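Long-range contacts in protein (hdlp (histone deacetylase-like protein)) (Aquifex aeolicus, PDB 1C3P), which probably acts as a zinc-dependent deacetylase of the histone deacetylase family, built on the alpha/beta fold of the arginase clan: residues L167-V175 and F198-E207; T182-L190 and L235-F246. All coordinates share one frame; numbering follows the deposited sequence.

Interaction 1: L167-V175 and F198-E207; sequences LDAHHCDGV and FPFEKGFLEE
His170, His171 and Asp173 face Phe198, Pro199, Lys202 and Gly203 as a loop and the first turn of a helix laid against a second loop, the backbones coming nearest where the CA atoms of His171 and Gly203 stand 5.5 Å apart. The contact illustrates how a metal-site loop can be held by packing and a shared water. His171 is the central side chain: with CG anti to its own nitrogen (chi1 170°), one face of the ring is turned to Gly203, whose CA sits 3.5 Å from the ring centroid in a CH-pi contact. The other face of this ring is met by the backbone N of Asp173. Glycine suits position 203, since its backbone angles and the closeness of His171 CB both disfavour a side chain. The glycine is held in turn by Glu207, whose OE1 accepts a nearly straight bond from Gly203 N at 2.9 Å, on the syn side of the carboxylate, while OE2 takes Phe204 N from above the plane. Beside this, Pro199, which follows a cis peptide bond, and Asp173 run antiparallel alongside each other, bringing Pro199 CB to 3.3 Å from Asp173 OD1. The Lys202 chain bends at chi2 and brings Lys202 CD alongside Asp173 CB, 4.0 Å away. At the other end, Phe198 O approaches the edge of the His170 ring, 3.4 Å from CD2, and also receives a hydrogen bond from a water that accepts from His171 N. His170 and Asp168 are zinc ligands, and without the metal here His170 ND1 is hydrogen-bonded to Asp258, the third ligand. Asp173 OD1 is bonded to Asn139. Segment 167-175 leads from strand 162-166 into helix 173-179, with Cys172 at the N-cap, while 198-207 packs against it on the way to strand 217-222.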
loop_
_atom_site.group_PDB
_atom_site.type_symbol
_atom_site.label_atom_id
_atom_site.label_comp_id
_atom_site.label_asym_id
_atom_site.label_seq_id
_atom_site.Cartn_x
_atom_site.Cartn_y
_atom_site.Cartn_z
ATOM N N LEU A 167 -4.857 -3.852 2.398
ATOM C CA LEU A 167 -5.880 -3.009 3.010
ATOM C C LEU A 167 -6.113 -1.667 2.331
ATOM O O LEU A 167 -6.907 -0.851 2.808
ATOM C CB LEU A 167 -5.559 -2.794 4.497
ATOM C CG LEU A 167 -5.519 -4.116 5.279
ATOM C CD1 LEU A 167 -5.351 -3.815 6.760
ATOM C CD2 LEU A 167 -6.812 -4.917 5.057
ATOM N N ASP A 168 -5.409 -1.446 1.227
ATOM C CA ASP A 168 -5.558 -0.224 0.432
ATOM C C ASP A 168 -7.012 -0.200 -0.049
ATOM O O ASP A 168 -7.588 -1.253 -0.290
ATOM C CB ASP A 168 -4.637 -0.301 -0.785
ATOM C CG ASP A 168 -4.539 1.006 -1.531
ATOM O OD1 ASP A 168 -3.901 1.934 -0.999
ATOM O OD2 ASP A 168 -5.104 1.113 -2.640
ATOM N N ALA A 169 -7.577 0.999 -0.220
ATOM C CA ALA A 169 -8.967 1.173 -0.663
ATOM C C ALA A 169 -9.200 0.782 -2.126
ATOM O O ALA A 169 -10.322 0.869 -2.622
ATOM C CB ALA A 169 -9.424 2.640 -0.424
ATOM N N HIS A 170 -8.136 0.375 -2.819
ATOM C CA HIS A 170 -8.267 -0.062 -4.207
ATOM C C HIS A 170 -7.721 -1.479 -4.319
ATOM O O HIS A 170 -6.788 -1.852 -3.608
ATOM C CB HIS A 170 -7.492 0.850 -5.172
ATOM C CG HIS A 170 -7.978 2.263 -5.198
ATOM N ND1 HIS A 170 -7.602 3.202 -4.262
ATOM C CD2 HIS A 170 -8.838 2.888 -6.037
ATOM C CE1 HIS A 170 -8.209 4.346 -4.525
ATOM N NE2 HIS A 170 -8.966 4.183 -5.597
ATOM N N HIS A 171 -8.301 -2.260 -5.228
ATOM C CA HIS A 171 -7.905 -3.648 -5.458
ATOM C C HIS A 171 -6.488 -3.813 -6.025
ATOM O O HIS A 171 -6.078 -3.079 -6.926
ATOM C CB HIS A 171 -8.947 -4.284 -6.396
ATOM C CG HIS A 171 -8.577 -5.633 -6.932
ATOM N ND1 HIS A 171 -8.360 -6.732 -6.128
ATOM C CD2 HIS A 171 -8.420 -6.065 -8.207
ATOM C CE1 HIS A 171 -8.080 -7.779 -6.885
ATOM N NE2 HIS A 171 -8.112 -7.400 -8.151
ATOM N N CYS A 172 -5.740 -4.770 -5.481
ATOM C CA CYS A 172 -4.384 -5.076 -5.945
ATOM C C CYS A 172 -4.497 -5.948 -7.202
ATOM O O CYS A 172 -4.102 -7.117 -7.201
ATOM C CB CYS A 172 -3.611 -5.837 -4.852
ATOM S SG CYS A 172 -4.533 -7.196 -4.069
ATOM N N ASP A 173 -5.008 -5.378 -8.287
ATOM C CA ASP A 173 -5.192 -6.166 -9.496
ATOM C C ASP A 173 -3.899 -6.753 -10.050
ATOM O O ASP A 173 -3.892 -7.875 -10.562
ATOM C CB ASP A 173 -5.945 -5.362 -10.572
ATOM C CG ASP A 173 -5.304 -4.024 -10.893
ATOM O OD1 ASP A 173 -5.781 -3.375 -11.855
ATOM O OD2 ASP A 173 -4.348 -3.608 -10.206
ATOM N N GLY A 174 -2.809 -6.001 -9.921
ATOM C CA GLY A 174 -1.516 -6.474 -10.365
ATOM C C GLY A 174 -1.117 -7.710 -9.569
ATOM O O GLY A 174 -0.713 -8.713 -10.153
ATOM N N VAL A 175 -1.210 -7.650 -8.242
ATOM C CA VAL A 175 -0.863 -8.804 -7.401
ATOM C C VAL A 175 -1.816 -9.990 -7.671
ATOM O O VAL A 175 -1.397 -11.152 -7.699
ATOM C CB VAL A 175 -0.915 -8.416 -5.895
ATOM C CG1 VAL A 175 -0.430 -9.596 -5.008
ATOM C CG2 VAL A 175 -0.049 -7.177 -5.657
ATOM N N PHE A 198 -11.736 2.429 -9.483
ATOM C CA PHE A 198 -10.615 1.827 -10.189
ATOM C C PHE A 198 -10.265 0.583 -9.389
ATOM O O PHE A 198 -10.297 0.611 -8.166
ATOM C CB PHE A 198 -9.410 2.780 -10.177
ATOM C CG PHE A 198 -8.210 2.262 -10.935
ATOM C CD1 PHE A 198 -8.083 2.495 -12.304
ATOM C CD2 PHE A 198 -7.229 1.502 -10.287
ATOM C CE1 PHE A 198 -7.002 1.984 -13.023
ATOM C CE2 PHE A 198 -6.141 0.981 -10.996
ATOM C CZ PHE A 198 -6.028 1.226 -12.378
ATOM N N PRO A 199 -9.834 -0.493 -10.058
ATOM C CA PRO A 199 -9.640 -0.631 -11.509
ATOM C C PRO A 199 -10.871 -0.868 -12.391
ATOM O O PRO A 199 -10.729 -1.004 -13.611
ATOM C CB PRO A 199 -8.646 -1.782 -11.592
ATOM C CG PRO A 199 -9.180 -2.689 -10.536
ATOM C CD PRO A 199 -9.402 -1.720 -9.366
ATOM N N PHE A 200 -12.053 -0.932 -11.777
ATOM C CA PHE A 200 -13.321 -1.151 -12.502
ATOM C C PHE A 200 -13.441 -2.501 -13.217
ATOM O O PHE A 200 -14.518 -3.092 -13.267
ATOM C CB PHE A 200 -13.549 -0.068 -13.559
ATOM C CG PHE A 200 -13.516 1.329 -13.034
ATOM C CD1 PHE A 200 -12.388 2.124 -13.216
ATOM C CD2 PHE A 200 -14.629 1.878 -12.403
ATOM C CE1 PHE A 200 -12.373 3.452 -12.783
ATOM C CE2 PHE A 200 -14.623 3.209 -11.963
ATOM C CZ PHE A 200 -13.497 3.998 -12.153
ATOM N N GLU A 201 -12.332 -2.965 -13.786
ATOM C CA GLU A 201 -12.270 -4.222 -14.543
ATOM C C GLU A 201 -12.033 -5.493 -13.727
ATOM O O GLU A 201 -12.287 -6.596 -14.204
ATOM C CB GLU A 201 -11.150 -4.123 -15.587
ATOM C CG GLU A 201 -11.377 -3.089 -16.669
ATOM C CD GLU A 201 -10.138 -2.874 -17.524
ATOM O OE1 GLU A 201 -9.614 -3.856 -18.102
ATOM O OE2 GLU A 201 -9.691 -1.714 -17.620
ATOM N N LYS A 202 -11.529 -5.338 -12.507
ATOM C CA LYS A 202 -11.205 -6.474 -11.638
ATOM C C LYS A 202 -11.480 -6.084 -10.198
ATOM O O LYS A 202 -11.676 -4.912 -9.909
ATOM C CB LYS A 202 -9.724 -6.834 -11.803
ATOM C CG LYS A 202 -9.384 -7.283 -13.210
ATOM C CD LYS A 202 -8.131 -6.601 -13.704
ATOM C CE LYS A 202 -7.930 -6.826 -15.196
ATOM N NZ LYS A 202 -6.789 -6.038 -15.739
ATOM N N GLY A 203 -11.488 -7.059 -9.293
ATOM C CA GLY A 203 -11.772 -6.740 -7.905
ATOM C C GLY A 203 -13.105 -7.289 -7.416
ATOM O O GLY A 203 -13.480 -7.091 -6.259
ATOM N N PHE A 204 -13.832 -7.980 -8.288
ATOM C CA PHE A 204 -15.131 -8.535 -7.899
ATOM C C PHE A 204 -14.991 -9.796 -7.047
ATOM O O PHE A 204 -14.021 -10.557 -7.169
ATOM C CB PHE A 204 -16.009 -8.821 -9.137
ATOM C CG PHE A 204 -16.347 -7.590 -9.926
ATOM C CD1 PHE A 204 -15.469 -7.101 -10.894
ATOM C CD2 PHE A 204 -17.513 -6.879 -9.656
ATOM C CE1 PHE A 204 -15.748 -5.923 -11.581
ATOM C CE2 PHE A 204 -17.802 -5.694 -10.336
ATOM C CZ PHE A 204 -16.920 -5.216 -11.296
ATOM N N LEU A 205 -15.983 -10.003 -6.193
ATOM C CA LEU A 205 -16.020 -11.128 -5.263
ATOM C C LEU A 205 -15.908 -12.500 -5.900
ATOM O O LEU A 205 -15.367 -13.411 -5.288
ATOM C CB LEU A 205 -17.301 -11.052 -4.426
ATOM C CG LEU A 205 -17.599 -12.169 -3.425
ATOM C CD1 LEU A 205 -16.498 -12.263 -2.388
ATOM C CD2 LEU A 205 -18.934 -11.872 -2.771
ATOM N N GLU A 206 -16.384 -12.647 -7.135
ATOM C CA GLU A 206 -16.347 -13.956 -7.793
ATOM C C GLU A 206 -14.983 -14.342 -8.352
ATOM O O GLU A 206 -14.814 -15.451 -8.863
ATOM C CB GLU A 206 -17.388 -14.015 -8.917
ATOM C CG GLU A 206 -18.615 -13.175 -8.633
ATOM C CD GLU A 206 -18.299 -11.696 -8.756
ATOM O OE1 GLU A 206 -19.069 -10.861 -8.245
ATOM O OE2 GLU A 206 -17.267 -11.377 -9.386
ATOM N N GLU A 207 -14.014 -13.434 -8.286
ATOM C CA GLU A 207 -12.669 -13.738 -8.778
ATOM C C GLU A 207 -11.929 -14.457 -7.654
ATOM O O GLU A 207 -11.352 -13.816 -6.767
ATOM C CB GLU A 207 -11.944 -12.439 -9.162
ATOM C CG GLU A 207 -12.531 -11.767 -10.407
ATOM C CD GLU A 207 -12.334 -10.276 -10.392
ATOM O OE1 GLU A 207 -11.258 -9.821 -9.961
ATOM O OE2 GLU A 207 -13.249 -9.557 -10.829
HETATM O O HOH W 1 -10.852 -1.102 -6.064
#

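Interaction 2: T182-L190 and L235-F246; sequences TDQVFVLSL and LEKSLEIVKEVF
Phe186 and Phe246 lie side by side, pointing opposite ways, their ring planes inclined at 43°. What meets the Phe246 ring squarely is the Phe186 CB, 3.6 Å from its centroid and over its centre, a CH-pi contact. The carbonyl O of Gln184 lies in the plane of the same ring, at its edge, 3.9 Å from CZ. Phe186 in turn offers a face to Val242: CG1 stands over the ring centre, while CG2 touches the rim at CE2, 3.6 Å away. Phe186 points to the helix by the alternation of the strand, and its first torsion (chi1 -172°) carries CG away from the backbone N and beside its own carbonyl carbon. Further along, Leu188 and Leu239 cross at about a right angle with their CD2 atoms 3.8 Å apart, and Leu190 lays CD1 against the backbone of Leu235 while its CD2 comes to 3.6 Å from Ser238 OG. That hydroxyl is turned back to its own helix, bonded to the Ala234 carbonyl. Replacing Phe246 by an alanine would probably leave the Phe186 CB without its aromatic cover and open a gap between Phe186 and the backbone carbonyl O of Gln184. Strand 185-190 and helix 235-245 run antiparallel at 170°, their axes 10.0 Å apart, as in alpha/beta folds where helices pack on a parallel sheet. The chemistry is almost wholly apolar, so shape and burial, rather than polar pairing, hold this helix on its strand.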
loop_
_atom_site.group_PDB
_atom_site.type_symbol
_atom_site.label_atom_id
_atom_site.label_comp_id
_atom_site.label_asym_id
_atom_site.label_seq_id
_atom_site.Cartn_x
_atom_site.Cartn_y
_atom_site.Cartn_z
ATOM N N THR A 182 -1.656 -19.887 -8.788
ATOM C CA THR A 182 -1.008 -20.774 -7.833
ATOM C C THR A 182 -1.644 -20.882 -6.462
ATOM O O THR A 182 -2.291 -19.958 -5.990
ATOM C CB THR A 182 0.489 -20.383 -7.644
ATOM O OG1 THR A 182 1.092 -21.251 -6.685
ATOM C CG2 THR A 182 0.623 -18.945 -7.143
ATOM N N ASP A 183 -1.433 -22.019 -5.815
ATOM C CA ASP A 183 -1.964 -22.243 -4.482
ATOM C C ASP A 183 -0.860 -22.006 -3.455
ATOM O O ASP A 183 -1.044 -22.239 -2.265
ATOM C CB ASP A 183 -2.517 -23.673 -4.371
ATOM C CG ASP A 183 -1.437 -24.733 -4.504
ATOM O OD1 ASP A 183 -0.562 -24.585 -5.380
ATOM O OD2 ASP A 183 -1.473 -25.726 -3.743
ATOM N N GLN A 184 0.297 -21.535 -3.919
ATOM C CA GLN A 184 1.398 -21.261 -3.008
ATOM C C GLN A 184 1.284 -19.852 -2.438
ATOM O O GLN A 184 1.898 -19.514 -1.426
ATOM C CB GLN A 184 2.737 -21.424 -3.705
ATOM C CG GLN A 184 2.985 -22.831 -4.216
ATOM C CD GLN A 184 4.431 -23.073 -4.571
ATOM O OE1 GLN A 184 5.033 -22.320 -5.328
ATOM N NE2 GLN A 184 4.997 -24.137 -4.027
ATOM N N VAL A 185 0.503 -19.026 -3.111
ATOM C CA VAL A 185 0.297 -17.669 -2.642
ATOM C C VAL A 185 -1.199 -17.470 -2.504
ATOM O O VAL A 185 -1.970 -17.946 -3.337
ATOM C CB VAL A 185 0.874 -16.640 -3.642
ATOM C CG1 VAL A 185 0.724 -15.213 -3.077
ATOM C CG2 VAL A 185 2.345 -16.962 -3.918
ATOM N N PHE A 186 -1.604 -16.791 -1.435
ATOM C CA PHE A 186 -3.007 -16.499 -1.194
ATOM C C PHE A 186 -3.078 -14.989 -1.084
ATOM O O PHE A 186 -2.318 -14.394 -0.335
ATOM C CB PHE A 186 -3.495 -17.135 0.124
ATOM C CG PHE A 186 -4.979 -17.019 0.322
ATOM C CD1 PHE A 186 -5.788 -18.149 0.287
ATOM C CD2 PHE A 186 -5.583 -15.773 0.482
ATOM C CE1 PHE A 186 -7.173 -18.039 0.406
ATOM C CE2 PHE A 186 -6.962 -15.656 0.603
ATOM C CZ PHE A 186 -7.760 -16.801 0.563
ATOM N N VAL A 187 -3.974 -14.371 -1.849
ATOM C CA VAL A 187 -4.110 -12.925 -1.822
ATOM C C VAL A 187 -5.481 -12.545 -1.303
ATOM O O VAL A 187 -6.489 -13.056 -1.775
ATOM C CB VAL A 187 -3.936 -12.305 -3.255
ATOM C CG1 VAL A 187 -4.182 -10.791 -3.223
ATOM C CG2 VAL A 187 -2.546 -12.606 -3.792
ATOM N N LEU A 188 -5.503 -11.668 -0.310
ATOM C CA LEU A 188 -6.743 -11.154 0.253
ATOM C C LEU A 188 -6.743 -9.655 0.083
ATOM O O LEU A 188 -5.794 -8.971 0.478
ATOM C CB LEU A 188 -6.862 -11.459 1.748
ATOM C CG LEU A 188 -7.909 -10.651 2.550
ATOM C CD1 LEU A 188 -9.329 -10.927 2.061
ATOM C CD2 LEU A 188 -7.792 -11.005 4.024
ATOM N N SER A 189 -7.790 -9.123 -0.518
ATOM C CA SER A 189 -7.858 -7.676 -0.646
ATOM C C SER A 189 -9.206 -7.135 -0.251
ATOM O O SER A 189 -10.219 -7.662 -0.672
ATOM C CB SER A 189 -7.583 -7.224 -2.084
ATOM O OG SER A 189 -7.677 -5.810 -2.122
ATOM N N LEU A 190 -9.228 -6.095 0.576
ATOM C CA LEU A 190 -10.492 -5.443 0.886
ATOM C C LEU A 190 -10.329 -4.161 0.063
ATOM O O LEU A 190 -9.240 -3.605 0.004
ATOM C CB LEU A 190 -10.651 -5.049 2.362
ATOM C CG LEU A 190 -10.384 -5.948 3.567
ATOM C CD1 LEU A 190 -11.322 -5.505 4.679
ATOM C CD2 LEU A 190 -10.583 -7.388 3.254
ATOM N N LEU A 235 -12.967 -7.022 7.752
ATOM C CA LEU A 235 -11.604 -7.506 7.964
ATOM C C LEU A 235 -11.581 -8.774 8.829
ATOM O O LEU A 235 -10.987 -9.790 8.457
ATOM C CB LEU A 235 -10.781 -6.416 8.654
ATOM C CG LEU A 235 -9.297 -6.246 8.314
ATOM C CD1 LEU A 235 -8.575 -5.831 9.592
ATOM C CD2 LEU A 235 -8.696 -7.524 7.726
ATOM N N GLU A 236 -12.233 -8.716 9.987
ATOM C CA GLU A 236 -12.266 -9.862 10.903
ATOM C C GLU A 236 -12.867 -11.107 10.253
ATOM O O GLU A 236 -12.334 -12.214 10.386
ATOM C CB GLU A 236 -13.083 -9.522 12.153
ATOM C CG GLU A 236 -12.608 -8.289 12.877
ATOM C CD GLU A 236 -13.556 -7.857 13.981
ATOM O OE1 GLU A 236 -14.741 -7.544 13.684
ATOM O OE2 GLU A 236 -13.106 -7.829 15.143
ATOM N N LYS A 237 -13.980 -10.918 9.554
ATOM C CA LYS A 237 -14.649 -12.027 8.898
ATOM C C LYS A 237 -13.833 -12.599 7.741
ATOM O O LYS A 237 -13.778 -13.817 7.553
ATOM C CB LYS A 237 -16.028 -11.568 8.420
ATOM C CG LYS A 237 -16.932 -12.683 7.971
ATOM C CD LYS A 237 -18.362 -12.371 8.374
ATOM C CE LYS A 237 -18.464 -12.266 9.891
ATOM N NZ LYS A 237 -19.840 -11.933 10.337
ATOM N N SER A 238 -13.197 -11.738 6.950
ATOM C CA SER A 238 -12.414 -12.262 5.842
ATOM C C SER A 238 -11.152 -12.977 6.344
ATOM O O SER A 238 -10.729 -13.983 5.768
ATOM C CB SER A 238 -12.060 -11.142 4.842
ATOM O OG SER A 238 -11.254 -10.143 5.414
ATOM N N LEU A 239 -10.547 -12.478 7.418
ATOM C CA LEU A 239 -9.359 -13.143 7.940
ATOM C C LEU A 239 -9.716 -14.541 8.418
ATOM O O LEU A 239 -8.912 -15.465 8.304
ATOM C CB LEU A 239 -8.727 -12.348 9.089
ATOM C CG LEU A 239 -8.174 -10.951 8.782
ATOM C CD1 LEU A 239 -7.676 -10.317 10.080
ATOM C CD2 LEU A 239 -7.031 -11.018 7.779
ATOM N N GLU A 240 -10.926 -14.705 8.938
ATOM C CA GLU A 240 -11.350 -16.012 9.423
ATOM C C GLU A 240 -11.476 -16.982 8.247
ATOM O O GLU A 240 -11.122 -18.161 8.353
ATOM C CB GLU A 240 -12.676 -15.879 10.196
ATOM C CG GLU A 240 -13.203 -17.173 10.794
ATOM C CD GLU A 240 -14.292 -16.936 11.830
ATOM O OE1 GLU A 240 -15.304 -16.279 11.501
ATOM O OE2 GLU A 240 -14.129 -17.410 12.979
ATOM N N ILE A 241 -11.963 -16.475 7.121
ATOM C CA ILE A 241 -12.109 -17.279 5.919
ATOM C C ILE A 241 -10.738 -17.751 5.449
ATOM O O ILE A 241 -10.558 -18.915 5.091
ATOM C CB ILE A 241 -12.783 -16.473 4.775
ATOM C CG1 ILE A 241 -14.227 -16.150 5.150
ATOM C CG2 ILE A 241 -12.725 -17.270 3.454
ATOM C CD1 ILE A 241 -14.961 -15.291 4.129
ATOM N N VAL A 242 -9.768 -16.842 5.456
ATOM C CA VAL A 242 -8.428 -17.193 5.022
ATOM C C VAL A 242 -7.808 -18.197 5.988
ATOM O O VAL A 242 -7.282 -19.230 5.568
ATOM C CB VAL A 242 -7.514 -15.955 4.962
ATOM C CG1 VAL A 242 -6.091 -16.380 4.625
ATOM C CG2 VAL A 242 -8.040 -14.963 3.915
ATOM N N LYS A 243 -7.884 -17.883 7.277
ATOM C CA LYS A 243 -7.312 -18.750 8.294
ATOM C C LYS A 243 -7.835 -20.175 8.215
ATOM O O LYS A 243 -7.079 -21.122 8.422
ATOM C CB LYS A 243 -7.577 -18.206 9.699
ATOM C CG LYS A 243 -7.019 -19.127 10.784
ATOM C CD LYS A 243 -7.498 -18.767 12.186
ATOM C CE LYS A 243 -6.986 -17.422 12.650
ATOM N NZ LYS A 243 -7.469 -17.127 14.032
ATOM N N GLU A 244 -9.113 -20.348 7.907
ATOM C CA GLU A 244 -9.651 -21.709 7.848
ATOM C C GLU A 244 -9.180 -22.513 6.640
ATOM O O GLU A 244 -9.274 -23.738 6.631
ATOM C CB GLU A 244 -11.182 -21.694 7.863
ATOM C CG GLU A 244 -11.787 -20.986 9.074
ATOM C CD GLU A 244 -13.296 -21.167 9.170
ATOM O OE1 GLU A 244 -13.926 -20.516 10.036
ATOM O OE2 GLU A 244 -13.849 -21.974 8.389
ATOM N N VAL A 245 -8.665 -21.828 5.630
ATOM C CA VAL A 245 -8.216 -22.483 4.412
ATOM C C VAL A 245 -6.718 -22.376 4.129
ATOM O O VAL A 245 -6.175 -23.164 3.358
ATOM C CB VAL A 245 -8.967 -21.907 3.188
ATOM C CG1 VAL A 245 -8.413 -22.490 1.897
ATOM C CG2 VAL A 245 -10.444 -22.225 3.303
ATOM N N PHE A 246 -6.042 -21.430 4.767
ATOM C CA PHE A 246 -4.621 -21.230 4.485
ATOM C C PHE A 246 -3.807 -20.970 5.752
ATOM O O PHE A 246 -4.155 -20.099 6.546
ATOM C CB PHE A 246 -4.507 -20.024 3.534
ATOM C CG PHE A 246 -3.189 -19.916 2.811
ATOM C CD1 PHE A 246 -2.871 -20.788 1.778
ATOM C CD2 PHE A 246 -2.298 -18.897 3.125
ATOM C CE1 PHE A 246 -1.681 -20.645 1.057
ATOM C CE2 PHE A 246 -1.102 -18.743 2.413
ATOM C CZ PHE A 246 -0.794 -19.611 1.381
#

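In the fold
Followed from the N terminus, the chain leaves strand 162-166 through the metal-site loop in 167-175, runs along helix 173-179, and enters strand 185-192 through residues 182-184. It then turns through 198-207, where interaction 1 closes its loop over the residues between. Strand 217-222 and helix 228-245 follow, and interaction 2 closes a second, longer loop when 235-246 returns to 182-190. The segments alternate along the chain, so the two closures cross rather than nest. They also touch directly, Cys172 packing on Val187 and Ser189. Together they tie the metal-site loop at the C-terminal ends of the strands to a helix that covers the sheet near its 217-222 edge.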